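Local coordinates for protein ferritin (Mycoplasma penetrans, PDB 7DIE) that takes up and stores iron as a 24-subunit ferritin cage, probably oxidising Fe(II) at atypical ferroxidase centres and holding it as ferric iron, at residues 15-20 and 74-79; 21-26 and 103-108. One frame throughout, in Å; residues are numbered along the deposited sequence.

Interaction 1 of 2, residues 15-20 and 74-79; sequences LVSKHY and ILKINQ
Ser17 OG accepts the backbone N-H of Lys76 in a nearly straight hydrogen bond, 2.7 Å from OG to N with an N-H...O angle of 174°. The hydroxyl thus ties an extended, non-helical strip of main chain to the flank of a helix, where the two backbones come within 5.3 Å at the CA atoms of Ser17 and Leu75. Three residues on, about one helical turn, Tyr20 carries the apolar half. Its CG lies anti to the backbone N (chi1 -177°), and the side chains of Leu75 (chi1 169°, also anti) and Tyr20 cross at about a right angle. Leu75 CD2 sits over the centre of one ring face in a CH-pi contact, 3.8 Å from the centroid, while Leu75 CD1 packs at the root of the ring, 3.6 Å from Tyr20 CG. Ile77 CD1 closes on the CD1-CE1 side obliquely, 3.4 Å from Tyr20 CE1. The strip belongs to the long connection between helices 43-70 and 91-118, which in the ferritin four-helix bundle runs the length of the bundle; here its first part lies along helix 10-39. Next to the contact, Tyr20 packs on Met61 and Leu64 of helix 43-70, and Asn21 ND2 binds the carbonyl of Lys76. The Lys76 chain leads away from Ser17 and ends in a salt bridge with Asp14. A second subunit joins the same strip: its Thr35 and His32 hydrogen-bond to N and O of Leu75, and its Phe31 packs on Tyr20.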
ATOM      1  N   LEU A  15     -49.421  20.600  19.149  1.00 24.29           N
ATOM      2  CA  LEU A  15     -49.636  19.715  18.004  1.00 27.17           C
ATOM      3  C   LEU A  15     -48.373  18.932  17.657  1.00 27.63           C
ATOM      4  O   LEU A  15     -48.454  17.773  17.238  1.00 26.70           O
ATOM      5  CB  LEU A  15     -50.083  20.518  16.778  1.00 25.91           C
ATOM      6  CG  LEU A  15     -51.539  20.992  16.799  1.00 35.91           C
ATOM      7  CD1 LEU A  15     -51.821  21.819  15.558  1.00 31.01           C
ATOM      8  CD2 LEU A  15     -52.473  19.798  16.862  1.00 33.21           C
ATOM      9  N   VAL A  16     -47.202  19.560  17.772  1.00 27.63           N
ATOM     10  CA  VAL A  16     -45.957  18.824  17.533  1.00 27.71           C
ATOM     11  C   VAL A  16     -45.808  17.717  18.566  1.00 28.17           C
ATOM     12  O   VAL A  16     -45.472  16.573  18.244  1.00 27.92           O
ATOM     13  CB  VAL A  16     -44.749  19.777  17.551  1.00 27.87           C
ATOM     14  CG1 VAL A  16     -43.445  18.975  17.468  1.00 32.22           C
ATOM     15  CG2 VAL A  16     -44.825  20.786  16.397  1.00 27.20           C
ATOM     16  N   SER A  17     -46.050  18.056  19.833  1.00 26.77           N
ATOM     17  CA  SER A  17     -46.036  17.083  20.912  1.00 25.05           C
ATOM     18  C   SER A  17     -47.053  15.973  20.666  1.00 29.33           C
ATOM     19  O   SER A  17     -46.766  14.791  20.886  1.00 29.17           O
ATOM     20  CB  SER A  17     -46.313  17.839  22.219  1.00 29.33           C
ATOM     21  OG  SER A  17     -45.709  17.264  23.335  1.00 40.06           O
ATOM     22  N   LYS A  18     -48.249  16.327  20.201  1.00 28.22           N
ATOM     23  CA  LYS A  18     -49.240  15.297  19.909  1.00 25.36           C
ATOM     24  C   LYS A  18     -48.771  14.399  18.778  1.00 25.62           C
ATOM     25  O   LYS A  18     -48.988  13.184  18.805  1.00 27.23           O
ATOM     26  CB  LYS A  18     -50.585  15.932  19.550  1.00 29.81           C
ATOM     27  CG  LYS A  18     -51.630  14.891  19.148  1.00 38.36           C
ATOM     28  CD  LYS A  18     -52.963  15.515  18.777  1.00 46.94           C
ATOM     29  CE  LYS A  18     -54.032  14.443  18.610  1.00 54.04           C
ATOM     30  NZ  LYS A  18     -55.357  15.018  18.258  1.00 59.41           N
ATOM     31  N   HIS A  19     -48.135  14.974  17.764  1.00 25.50           N
ATOM     32  CA  HIS A  19     -47.666  14.107  16.695  1.00 25.02           C
ATOM     33  C   HIS A  19     -46.558  13.167  17.182  1.00 24.68           C
ATOM     34  O   HIS A  19     -46.479  12.013  16.739  1.00 26.65           O
ATOM     35  CB  HIS A  19     -47.181  14.910  15.501  1.00 24.17           C
ATOM     36  CG  HIS A  19     -46.783  14.020  14.377  1.00 26.52           C
ATOM     37  ND1 HIS A  19     -47.694  13.209  13.729  1.00 25.93           N
ATOM     38  CD2 HIS A  19     -45.566  13.697  13.884  1.00 26.56           C
ATOM     39  CE1 HIS A  19     -47.056  12.463  12.848  1.00 27.48           C
ATOM     40  NE2 HIS A  19     -45.766  12.742  12.921  1.00 27.30           N
ATOM     41  N   TYR A  20     -45.693  13.631  18.090  1.00 26.34           N
ATOM     42  CA  TYR A  20     -44.745  12.703  18.716  1.00 27.10           C
ATOM     43  C   TYR A  20     -45.481  11.521  19.337  1.00 27.46           C
ATOM     44  O   TYR A  20     -45.091  10.357  19.157  1.00 24.38           O
ATOM     45  CB  TYR A  20     -43.901  13.433  19.769  1.00 25.40           C
ATOM     46  CG  TYR A  20     -42.829  12.559  20.431  1.00 26.15           C
ATOM     47  CD1 TYR A  20     -43.162  11.638  21.408  1.00 29.08           C
ATOM     48  CD2 TYR A  20     -41.489  12.697  20.093  1.00 26.77           C
ATOM     49  CE1 TYR A  20     -42.198  10.841  22.016  1.00 29.54           C
ATOM     50  CE2 TYR A  20     -40.501  11.916  20.709  1.00 30.50           C
ATOM     51  CZ  TYR A  20     -40.868  10.989  21.673  1.00 29.94           C
ATOM     52  OH  TYR A  20     -39.919  10.188  22.296  1.00 30.57           O
ATOM     53  N   ILE A  74     -41.637  22.253  25.188  1.00 26.98           N
ATOM     54  CA  ILE A  74     -41.711  21.104  26.095  1.00 30.00           C
ATOM     55  C   ILE A  74     -42.501  19.974  25.439  1.00 31.24           C
ATOM     56  O   ILE A  74     -43.642  20.169  24.999  1.00 27.80           O
ATOM     57  CB  ILE A  74     -42.352  21.504  27.440  1.00 31.51           C
ATOM     58  CG1 ILE A  74     -41.556  22.621  28.118  1.00 33.82           C
ATOM     59  CG2 ILE A  74     -42.505  20.289  28.364  1.00 26.28           C
ATOM     60  CD1 ILE A  74     -40.106  22.329  28.309  1.00 35.74           C
ATOM     61  N   LEU A  75     -41.902  18.782  25.393  1.00 26.65           N
ATOM     62  CA  LEU A  75     -42.583  17.588  24.900  1.00 30.74           C
ATOM     63  C   LEU A  75     -43.400  16.948  26.013  1.00 30.43           C
ATOM     64  O   LEU A  75     -42.872  16.641  27.082  1.00 31.14           O
ATOM     65  CB  LEU A  75     -41.565  16.575  24.369  1.00 25.60           C
ATOM     66  CG  LEU A  75     -42.074  15.169  24.053  1.00 27.39           C
ATOM     67  CD1 LEU A  75     -43.051  15.237  22.891  1.00 30.41           C
ATOM     68  CD2 LEU A  75     -40.884  14.260  23.690  1.00 33.52           C
ATOM     69  N   LYS A  76     -44.679  16.712  25.751  1.00 29.64           N
ATOM     70  CA  LYS A  76     -45.576  16.085  26.713  1.00 36.83           C
ATOM     71  C   LYS A  76     -46.011  14.723  26.181  1.00 31.09           C
ATOM     72  O   LYS A  76     -46.675  14.650  25.146  1.00 35.80           O
ATOM     73  CB  LYS A  76     -46.796  16.978  26.961  1.00 43.25           C
ATOM     74  CG  LYS A  76     -46.461  18.430  27.351  1.00 46.26           C
ATOM     75  CD  LYS A  76     -47.480  19.418  26.781  1.00 50.07           C
ATOM     76  CE  LYS A  76     -47.157  20.858  27.168  1.00 51.05           C
ATOM     77  NZ  LYS A  76     -48.163  21.829  26.642  1.00 50.25           N
ATOM     78  N   ILE A  77     -45.641  13.653  26.879  1.00 32.36           N
ATOM     79  CA  ILE A  77     -46.115  12.307  26.556  1.00 37.84           C
ATOM     80  C   ILE A  77     -47.390  12.050  27.340  1.00 38.07           C
ATOM     81  O   ILE A  77     -47.482  12.414  28.518  1.00 35.99           O
ATOM     82  CB  ILE A  77     -45.060  11.233  26.885  1.00 39.29           C
ATOM     83  CG1 ILE A  77     -43.678  11.590  26.314  1.00 41.41           C
ATOM     84  CG2 ILE A  77     -45.547   9.849  26.445  1.00 34.06           C
ATOM     85  CD1 ILE A  77     -43.687  11.889  24.896  1.00 38.11           C
ATOM     86  N   ASN A  78     -48.374  11.420  26.708  1.00 31.59           N
ATOM     87  CA  ASN A  78     -49.616  11.144  27.417  1.00 38.07           C
ATOM     88  C   ASN A  78     -50.281   9.910  26.810  1.00 38.91           C
ATOM     89  O   ASN A  78     -49.661   9.155  26.056  1.00 32.96           O
ATOM     90  CB  ASN A  78     -50.523  12.384  27.387  1.00 35.54           C
ATOM     91  CG  ASN A  78     -50.873  12.805  25.980  1.00 40.00           C
ATOM     92  OD1 ASN A  78     -50.984  11.974  25.075  1.00 34.62           O
ATOM     93  ND2 ASN A  78     -51.054  14.104  25.784  1.00 46.38           N
ATOM     94  N   GLN A  79     -51.568   9.734  27.115  1.00 34.18           N
ATOM     95  CA  GLN A  79     -52.301   8.527  26.748  1.00 38.22           C
ATOM     96  C   GLN A  79     -52.415   8.335  25.244  1.00 31.95           C
ATOM     97  O   GLN A  79     -52.704   7.221  24.799  1.00 36.24           O
ATOM     98  CB  GLN A  79     -53.709   8.579  27.351  1.00 40.94           C
ATOM     99  CG  GLN A  79     -53.812   8.052  28.770  1.00 62.33           C
ATOM    100  CD  GLN A  79     -52.836   8.714  29.729  1.00 70.50           C
ATOM    101  OE1 GLN A  79     -52.116   8.033  30.472  1.00 69.86           O
ATOM    102  NE2 GLN A  79     -52.810  10.050  29.727  1.00 68.03           N
TER

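Interaction 2 of 2, residues 21-26 and 103-108; sequences NVELCA and SKVRES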
ATOM      1  N   ASN A  21     -46.557  11.801  20.084  1.00 26.01           N
ATOM      2  CA  ASN A  21     -47.317  10.713  20.695  1.00 27.50           C
ATOM      3  C   ASN A  21     -47.918   9.790  19.642  1.00 26.09           C
ATOM      4  O   ASN A  21     -48.069   8.593  19.888  1.00 26.09           O
ATOM      5  CB  ASN A  21     -48.425  11.275  21.601  1.00 26.75           C
ATOM      6  CG  ASN A  21     -47.896  11.772  22.932  1.00 31.44           C
ATOM      7  OD1 ASN A  21     -47.844  11.021  23.907  1.00 30.74           O
ATOM      8  ND2 ASN A  21     -47.477  13.034  22.977  1.00 34.67           N
ATOM      9  N   VAL A  22     -48.293  10.327  18.480  1.00 25.96           N
ATOM     10  CA  VAL A  22     -48.869   9.481  17.435  1.00 22.70           C
ATOM     11  C   VAL A  22     -47.798   8.591  16.811  1.00 25.63           C
ATOM     12  O   VAL A  22     -48.042   7.404  16.529  1.00 26.48           O
ATOM     13  CB  VAL A  22     -49.582  10.347  16.382  1.00 25.55           C
ATOM     14  CG1 VAL A  22     -50.003   9.492  15.182  1.00 27.40           C
ATOM     15  CG2 VAL A  22     -50.807  11.041  17.009  1.00 26.97           C
ATOM     16  N   GLU A  23     -46.593   9.133  16.584  1.00 26.51           N
ATOM     17  CA  GLU A  23     -45.504   8.277  16.087  1.00 24.55           C
ATOM     18  C   GLU A  23     -45.122   7.211  17.112  1.00 27.01           C
ATOM     19  O   GLU A  23     -44.802   6.069  16.750  1.00 27.38           O
ATOM     20  CB  GLU A  23     -44.275   9.120  15.736  1.00 25.36           C
ATOM     21  CG  GLU A  23     -44.530  10.218  14.687  1.00 25.05           C
ATOM     22  CD  GLU A  23     -44.348   9.722  13.257  1.00 28.04           C
ATOM     23  OE1 GLU A  23     -44.372   8.485  13.031  1.00 26.57           O
ATOM     24  OE2 GLU A  23     -44.173  10.575  12.360  1.00 27.83           O
ATOM     25  N   LEU A  24     -45.123   7.573  18.397  1.00 25.20           N
ATOM     26  CA  LEU A  24     -44.839   6.600  19.447  1.00 24.88           C
ATOM     27  C   LEU A  24     -45.965   5.585  19.569  1.00 28.88           C
ATOM     28  O   LEU A  24     -45.725   4.409  19.861  1.00 26.53           O
ATOM     29  CB  LEU A  24     -44.620   7.324  20.786  1.00 24.81           C
ATOM     30  CG  LEU A  24     -44.420   6.459  22.036  1.00 26.69           C
ATOM     31  CD1 LEU A  24     -43.257   5.476  21.839  1.00 27.76           C
ATOM     32  CD2 LEU A  24     -44.194   7.364  23.277  1.00 26.22           C
ATOM     33  N   CYS A  25     -47.208   6.017  19.357  1.00 28.15           N
ATOM     34  CA  CYS A  25     -48.299   5.053  19.378  1.00 29.24           C
ATOM     35  C   CYS A  25     -48.083   4.006  18.294  1.00 26.47           C
ATOM     36  O   CYS A  25     -48.245   2.799  18.532  1.00 27.06           O
ATOM     37  CB  CYS A  25     -49.639   5.782  19.201  1.00 30.14           C
ATOM     38  SG  CYS A  25     -51.076   4.691  19.276  1.00 30.26           S
ATOM     39  N   ALA A  26     -47.638   4.450  17.114  1.00 25.12           N
ATOM     40  CA  ALA A  26     -47.324   3.537  16.021  1.00 27.24           C
ATOM     41  C   ALA A  26     -46.185   2.606  16.400  1.00 28.60           C
ATOM     42  O   ALA A  26     -46.271   1.394  16.190  1.00 29.14           O
ATOM     43  CB  ALA A  26     -46.974   4.328  14.755  1.00 27.69           C
ATOM     44  N   SER A 103     -51.853   4.894   8.533  1.00 26.02           N
ATOM     45  CA  SER A 103     -52.695   5.884   7.887  1.00 26.88           C
ATOM     46  C   SER A 103     -53.017   7.027   8.845  1.00 26.99           C
ATOM     47  O   SER A 103     -53.050   8.197   8.429  1.00 30.57           O
ATOM     48  CB  SER A 103     -53.960   5.214   7.342  1.00 30.32           C
ATOM     49  OG  SER A 103     -54.808   6.194   6.767  1.00 45.68           O
ATOM     50  N   LYS A 104     -53.197   6.728  10.138  1.00 28.67           N
ATOM     51  CA  LYS A 104     -53.416   7.802  11.101  1.00 27.69           C
ATOM     52  C   LYS A 104     -52.161   8.634  11.334  1.00 28.63           C
ATOM     53  O   LYS A 104     -52.270   9.845  11.570  1.00 28.42           O
ATOM     54  CB  LYS A 104     -53.919   7.257  12.437  1.00 30.78           C
ATOM     55  CG  LYS A 104     -55.313   6.646  12.370  1.00 43.38           C
ATOM     56  CD  LYS A 104     -55.701   6.010  13.708  1.00 58.70           C
ATOM     57  CE  LYS A 104     -57.092   5.365  13.656  1.00 63.56           C
ATOM     58  NZ  LYS A 104     -58.180   6.318  13.263  1.00 65.56           N
ATOM     59  N   VAL A 105     -50.973   8.014  11.313  1.00 27.34           N
ATOM     60  CA  VAL A 105     -49.741   8.801  11.373  1.00 24.89           C
ATOM     61  C   VAL A 105     -49.722   9.818  10.243  1.00 25.28           C
ATOM     62  O   VAL A 105     -49.431  11.000  10.449  1.00 27.50           O
ATOM     63  CB  VAL A 105     -48.497   7.890  11.297  1.00 28.44           C
ATOM     64  CG1 VAL A 105     -47.233   8.755  11.245  1.00 26.97           C
ATOM     65  CG2 VAL A 105     -48.435   6.939  12.447  1.00 24.78           C
ATOM     66  N   ARG A 106     -50.005   9.357   9.023  1.00 25.20           N
ATOM     67  CA  ARG A 106     -49.984  10.232   7.858  1.00 24.72           C
ATOM     68  C   ARG A 106     -51.002  11.366   8.001  1.00 27.12           C
ATOM     69  O   ARG A 106     -50.718  12.521   7.654  1.00 28.55           O
ATOM     70  CB  ARG A 106     -50.250   9.392   6.607  1.00 24.81           C
ATOM     71  CG  ARG A 106     -50.385  10.191   5.307  1.00 24.96           C
ATOM     72  CD  ARG A 106     -50.492   9.222   4.134  1.00 26.20           C
ATOM     73  NE  ARG A 106     -50.676   9.886   2.843  1.00 29.49           N
ATOM     74  CZ  ARG A 106     -51.800   9.843   2.135  1.00 33.33           C
ATOM     75  NH1 ARG A 106     -52.850   9.174   2.607  1.00 33.19           N
ATOM     76  NH2 ARG A 106     -51.876  10.469   0.964  1.00 31.84           N
ATOM     77  N   GLU A 107     -52.188  11.069   8.536  1.00 27.36           N
ATOM     78  CA  GLU A 107     -53.167  12.149   8.713  1.00 30.42           C
ATOM     79  C   GLU A 107     -52.715  13.143   9.775  1.00 32.30           C
ATOM     80  O   GLU A 107     -52.938  14.353   9.635  1.00 31.37           O
ATOM     81  CB  GLU A 107     -54.542  11.572   9.048  1.00 33.15           C
ATOM     82  CG  GLU A 107     -55.229  10.980   7.811  1.00 48.89           C
ATOM     83  CD  GLU A 107     -55.123  11.879   6.559  1.00 61.84           C
ATOM     84  OE1 GLU A 107     -54.452  11.469   5.555  1.00 35.90           O
ATOM     85  OE2 GLU A 107     -55.726  12.985   6.587  1.00 48.40           O
ATOM     86  N   SER A 108     -52.081  12.652  10.845  1.00 26.28           N
ATOM     87  CA  SER A 108     -51.487  13.538  11.843  1.00 27.74           C
ATOM     88  C   SER A 108     -50.439  14.466  11.224  1.00 30.55           C
ATOM     89  O   SER A 108     -50.455  15.681  11.459  1.00 29.93           O
ATOM     90  CB  SER A 108     -50.881  12.709  12.978  1.00 28.91           C
ATOM     91  OG  SER A 108     -50.513  13.551  14.043  1.00 28.29           O
TER
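Apolar contact carries most of the meeting between segments 21-26 and 103-108, on helices 10-39 and 91-118, and no hydrogen bond crosses from one segment to the other. Val105 is the central side chain, its two methyls serving different partners. CG2, beside the backbone N, meets Ala26 CB at 3.8 Å and Val22 CG1 at 4.1 Å, so it rests against two residues one helical turn apart. Val22 CG1, anti to its own backbone N (chi1 171°), reaches the main chain as well, 3.9 Å from Val105 CA, and lies against Ser108 CB; Val22 CG2 is 3.9 Å from Ser108 OG. The segment axes approach to 9.6 Å at 168°, nearly antiparallel. Helices 10-39 and 91-118 are antiparallel neighbours in the four-helix bundle of the ferritin subunit. Polar groups border this packing. Glu23 bends at chi2 (-88°), and its carboxylate comes across Val105 at about a right angle, with OE1 3.4 Å from Val105 CG1. That methyl is a van der Waals neighbour only; the charge is met by Lys56, in a salt bridge with OE1, and by His19 NE2 and His60 ND1, which both hydrogen-bond to OE2. Because His60 is an iron ligand in this protein, together with Asp55, Asp134 and Asp138, Glu23 is second-shell to the iron site, and its bond to ND1 is consistent with fixing the rotation of the His60 imidazole; the carboxylate may also make that ring more electron-rich. Ser108 OG, anti to the backbone N, turns to His19 ND1, so the imidazole of His19 spans Ser108 and Glu23.

How the interactions relate
Helix 10-39 supplies the first segment of both contacts, 15-20 and then directly 21-26. The chain next runs through helix 43-70 and enters the long connection, where 74-79 returns to 15-20 and closes the loop of interaction 1. It goes on into helix 91-118, whose 103-108 meets 21-26 and closes interaction 2. The two closures therefore cross and do not nest. Their centres are 11 Å apart, and they touch through the side chains of His19 and Asn21, on one turn of helix 10-39. Helix 10-39 is thus tied to the connection by interaction 1 and to helix 91-118 by interaction 2.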